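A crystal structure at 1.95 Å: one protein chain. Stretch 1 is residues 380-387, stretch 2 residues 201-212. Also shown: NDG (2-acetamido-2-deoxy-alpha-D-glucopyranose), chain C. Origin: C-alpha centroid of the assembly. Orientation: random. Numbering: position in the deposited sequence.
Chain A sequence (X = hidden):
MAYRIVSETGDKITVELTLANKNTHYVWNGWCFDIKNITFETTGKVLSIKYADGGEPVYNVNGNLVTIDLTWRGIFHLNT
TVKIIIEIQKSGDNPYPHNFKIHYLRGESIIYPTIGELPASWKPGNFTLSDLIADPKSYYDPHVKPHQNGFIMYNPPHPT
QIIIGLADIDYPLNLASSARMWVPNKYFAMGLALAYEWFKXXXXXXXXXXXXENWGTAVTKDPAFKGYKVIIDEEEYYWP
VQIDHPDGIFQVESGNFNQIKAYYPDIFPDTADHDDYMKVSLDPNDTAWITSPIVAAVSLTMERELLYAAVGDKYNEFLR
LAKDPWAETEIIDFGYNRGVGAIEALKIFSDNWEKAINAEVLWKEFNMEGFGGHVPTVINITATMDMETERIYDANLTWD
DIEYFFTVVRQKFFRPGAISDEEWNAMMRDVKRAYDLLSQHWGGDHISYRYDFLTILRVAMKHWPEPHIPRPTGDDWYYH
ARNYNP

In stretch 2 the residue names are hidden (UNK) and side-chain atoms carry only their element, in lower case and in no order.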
# COMPACT_ATOMS: atom_id res chain seq x y z
N ASN A 380 -20.04 -10.64 15.97
CA ASN A 380 -21.41 -11.15 16.19
C ASN A 380 -21.90 -12.01 15.02
O ASN A 380 -22.49 -13.08 15.21
CB ASN A 380 -22.37 -9.99 16.44
CG ASN A 380 -22.13 -9.35 17.83
OD1 ASN A 380 -21.74 -10.03 18.81
ND2 ASN A 380 -22.29 -8.04 17.90
N ILE A 381 -21.67 -11.55 13.80
CA ILE A 381 -22.16 -12.34 12.65
C ILE A 381 -21.38 -13.65 12.50
O ILE A 381 -21.97 -14.71 12.22
CB ILE A 381 -22.11 -11.49 11.32
CG1 ILE A 381 -23.13 -10.36 11.41
CG2 ILE A 381 -22.41 -12.36 10.07
CD1 ILE A 381 -23.14 -9.39 10.17
N THR A 382 -20.06 -13.61 12.68
CA THR A 382 -19.27 -14.83 12.61
C THR A 382 -19.80 -15.85 13.66
O THR A 382 -19.97 -17.04 13.33
CB THR A 382 -17.76 -14.55 12.88
OG1 THR A 382 -17.31 -13.55 11.95
CG2 THR A 382 -16.85 -15.79 12.71
N ALA A 383 -20.00 -15.38 14.90
CA ALA A 383 -20.50 -16.26 15.97
C ALA A 383 -21.89 -16.84 15.60
O ALA A 383 -22.13 -18.02 15.74
CB ALA A 383 -20.58 -15.49 17.32
N THR A 384 -22.79 -16.00 15.12
CA THR A 384 -24.14 -16.46 14.70
C THR A 384 -24.10 -17.48 13.57
O THR A 384 -24.82 -18.48 13.61
CB THR A 384 -25.02 -15.26 14.30
OG1 THR A 384 -25.03 -14.34 15.41
CG2 THR A 384 -26.48 -15.67 13.98
N MET A 385 -23.27 -17.24 12.56
CA MET A 385 -23.11 -18.19 11.47
C MET A 385 -22.53 -19.51 11.98
O MET A 385 -22.95 -20.59 11.56
CB MET A 385 -22.19 -17.60 10.39
CG MET A 385 -22.88 -16.44 9.64
SD MET A 385 -21.77 -15.80 8.39
CE MET A 385 -22.02 -17.00 7.05
N ASP A 386 -21.53 -19.41 12.84
CA ASP A 386 -20.88 -20.61 13.43
C ASP A 386 -21.91 -21.53 14.14
O ASP A 386 -21.70 -22.74 14.19
CB ASP A 386 -19.87 -20.23 14.50
CG ASP A 386 -18.56 -19.59 13.96
OD1 ASP A 386 -18.22 -19.69 12.75
OD2 ASP A 386 -17.83 -19.06 14.83
N MET A 387 -22.91 -20.93 14.77
CA MET A 387 -23.96 -21.68 15.50
C MET A 387 -25.05 -22.26 14.59
O MET A 387 -25.92 -23.00 15.07
CB MET A 387 -24.65 -20.80 16.54
CG MET A 387 -23.73 -20.26 17.62
SD MET A 387 -23.03 -21.65 18.55
CE MET A 387 -24.51 -22.22 19.42
N UNK A 201 -8.51 -19.84 7.10
CA UNK A 201 -9.51 -18.85 7.46
C UNK A 201 -10.93 -19.39 7.39
O UNK A 201 -11.32 -20.00 6.37
c UNK A 201 -10.45 -16.51 6.88
c UNK A 201 -7.95 -17.08 6.56
c UNK A 201 -9.42 -17.60 6.47
N UNK A 202 -11.66 -19.20 8.49
CA UNK A 202 -13.07 -19.57 8.67
C UNK A 202 -13.94 -18.87 7.63
O UNK A 202 -13.99 -17.64 7.61
c UNK A 202 -13.51 -19.13 10.08
c UNK A 202 -14.97 -19.45 10.40
o UNK A 202 -15.70 -20.10 9.63
n UNK A 202 -15.39 -19.04 11.58
N UNK A 203 -14.60 -19.63 6.75
CA UNK A 203 -15.45 -19.00 5.74
C UNK A 203 -16.49 -18.10 6.37
O UNK A 203 -16.85 -17.10 5.74
c UNK A 203 -14.59 -21.10 6.68
c UNK A 203 -15.23 -21.39 5.30
c UNK A 203 -16.15 -20.22 5.03
N UNK A 204 -16.99 -18.42 7.57
CA UNK A 204 -18.01 -17.56 8.16
C UNK A 204 -17.42 -16.15 8.51
O UNK A 204 -18.12 -15.13 8.51
c UNK A 204 -18.54 -18.18 9.45
c UNK A 204 -19.42 -19.41 9.18
n UNK A 204 -19.48 -20.32 10.16
o UNK A 204 -20.01 -19.55 8.10
N UNK A 205 -16.14 -16.12 8.83
CA UNK A 205 -15.52 -14.83 9.19
C UNK A 205 -15.45 -13.96 7.88
O UNK A 205 -15.78 -12.79 7.91
c UNK A 205 -13.14 -11.76 11.46
c UNK A 205 -13.72 -13.03 11.19
c UNK A 205 -12.53 -13.16 9.09
c UNK A 205 -12.26 -11.20 10.54
c UNK A 205 -14.12 -15.04 9.75
c UNK A 205 -13.41 -13.72 10.03
c UNK A 205 -11.94 -11.88 9.33
N UNK A 206 -15.00 -14.54 6.77
CA UNK A 206 -14.94 -13.76 5.49
C UNK A 206 -16.33 -13.34 5.05
O UNK A 206 -16.52 -12.24 4.53
c UNK A 206 -12.76 -14.75 4.54
c UNK A 206 -14.27 -14.57 4.34
c UNK A 206 -12.02 -13.35 4.61
c UNK A 206 -12.09 -15.55 3.43
N UNK A 207 -17.32 -14.17 5.34
CA UNK A 207 -18.73 -13.86 5.02
C UNK A 207 -19.21 -12.63 5.82
O UNK A 207 -19.85 -11.68 5.30
c UNK A 207 -19.52 -16.21 4.31
c UNK A 207 -22.17 -15.90 3.30
s UNK A 207 -20.46 -15.91 2.75
c UNK A 207 -19.65 -15.06 5.32
N UNK A 208 -18.88 -12.67 7.10
CA UNK A 208 -19.26 -11.62 8.02
C UNK A 208 -18.56 -10.32 7.60
O UNK A 208 -19.16 -9.24 7.66
c UNK A 208 -18.81 -11.99 9.47
N UNK A 209 -17.30 -10.46 7.20
CA UNK A 209 -16.49 -9.30 6.88
C UNK A 209 -17.10 -8.63 5.63
O UNK A 209 -17.30 -7.42 5.60
c UNK A 209 -14.08 -7.37 7.39
c UNK A 209 -15.04 -9.70 6.63
c UNK A 209 -14.10 -8.49 6.28
c UNK A 209 -12.68 -9.00 6.03
N UNK A 210 -17.42 -9.42 4.60
CA UNK A 210 -17.98 -8.81 3.37
C UNK A 210 -19.34 -8.16 3.66
O UNK A 210 -19.72 -7.17 3.01
c UNK A 210 -18.12 -9.87 2.25
N UNK A 211 -20.12 -8.75 4.58
CA UNK A 211 -21.44 -8.22 4.85
C UNK A 211 -21.32 -6.79 5.47
O UNK A 211 -22.03 -5.82 5.08
c UNK A 211 -22.21 -9.17 5.80
N UNK A 212 -20.41 -6.66 6.44
CA UNK A 212 -20.15 -5.36 7.09
C UNK A 212 -19.59 -4.37 6.08
O UNK A 212 -20.06 -3.20 6.01
n UNK A 212 -20.76 -1.01 9.65
c UNK A 212 -19.62 -1.89 9.31
c UNK A 212 -18.70 -4.21 8.89
c UNK A 212 -19.18 -5.55 8.29
c UNK A 212 -19.92 -3.38 9.40
C1 NDG C . -23.77 1.64 6.52
C2 NDG C . -22.63 1.48 7.51
C3 NDG C . -21.28 1.61 6.88
C4 NDG C . -21.09 0.78 5.63
C5 NDG C . -22.24 1.02 4.65
C6 NDG C . -22.26 -0.01 3.52
C7 NDG C . -23.07 2.14 9.89
C8 NDG C . -23.18 3.23 11.01
O5 NDG C . -23.53 0.83 5.29
O3 NDG C . -20.31 1.22 7.88
O4 NDG C . -19.98 1.28 4.89
O6 NDG C . -23.25 0.34 2.54
O7 NDG C . -23.16 0.95 10.13
N2 NDG C . -22.79 2.51 8.53
O1 NDG C . -23.84 2.93 6.08

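Position 201 has three side-chain carbons, one carrying the other two. They do not reach stretch 1. This is Val201.

Position 202 has two side-chain carbons, the second carrying one oxygen and one nitrogen: an amide. The nitrogen lies 3.1 Å from OD1 of Asp386. The oxygen lies 3.0 Å from the backbone N of position 204, just inside the helix that begins at 203. This is Asn202, the N-cap residue. Its OD1 accepts the capping bond, while its ND2 donates to Asp386 OD1.

Position 203 has three carbons that close a ring onto the backbone N. It makes no contact with stretch 1. This is Pro203, at the first turn of the helix, where a missing N-H costs no helical bond.

Position 204 is again two carbons, the second with one oxygen and one nitrogen. The nitrogen is 2.9 Å from Asp386 OD1, and the oxygen is 3.4 Å from Met385 CE. This is Asn204. The nitrogen is ND2, which donates to Asp386 OD1.

Position 205 has one carbon followed by a six-carbon ring with no further atom. The side chain points away overall, yet CB touches stretch 1. This is Phe205. Its CD1 is 3.7 Å from Thr382 OG1, and its CA is 3.5 Å from the same oxygen.

Position 206 has four carbons, forked at the second, and points away. This is Leu206.

Position 207 is an unbranched chain of two carbons, a sulfur and a carbon. Its CB is 3.5 Å from Met385 CE. This is Met207.

Position 208 has a single carbon, CB. It lies 3.3 Å from Thr382 OG1 and 3.7 Å from Ile381 CG2. This is Ala208. It lies where the helices run close: the CA atoms of Ile381 and Ala208 are 5.5 Å apart.

Position 209 has four carbons, forked at the second, and points away from stretch 1. This is Leu209.

Position 210 has one carbon, out of reach of stretch 1. This is Ala210.

Position 211 also has one carbon, but this one points toward stretch 1. Its CB is 4.5 Å from Ile381 CD1. This is Ala211.

Position 212 has four carbons in a row ending in nitrogen. The chain starts toward stretch 1, but its end leads away to the sugar. This is Lys212, whose NZ donates to O3 of NDG at 2.9 Å.

The two helices cross at 136°, with axes 8.3 Å apart at closest approach. One end of the contact is polar: Asp386 OD1 accepts two nearly straight hydrogen bonds, from the ND2 atoms of Asn202 and Asn204. Both donors are neutral amides, so neither bond is a salt bridge. Met385 CE, beside this polar end, touches Asn204 OD1 and Met207 CB. Farther along, Ile381 packs on Ala208 and Ala211. The asparagines thus tie the start of one helix to Asp386, while Thr382 packs against Phe205 and Ala208, and Ile381 and Met385 supply the apolar contacts.

Stretch 2 201-212: VNPNFLMALAAK
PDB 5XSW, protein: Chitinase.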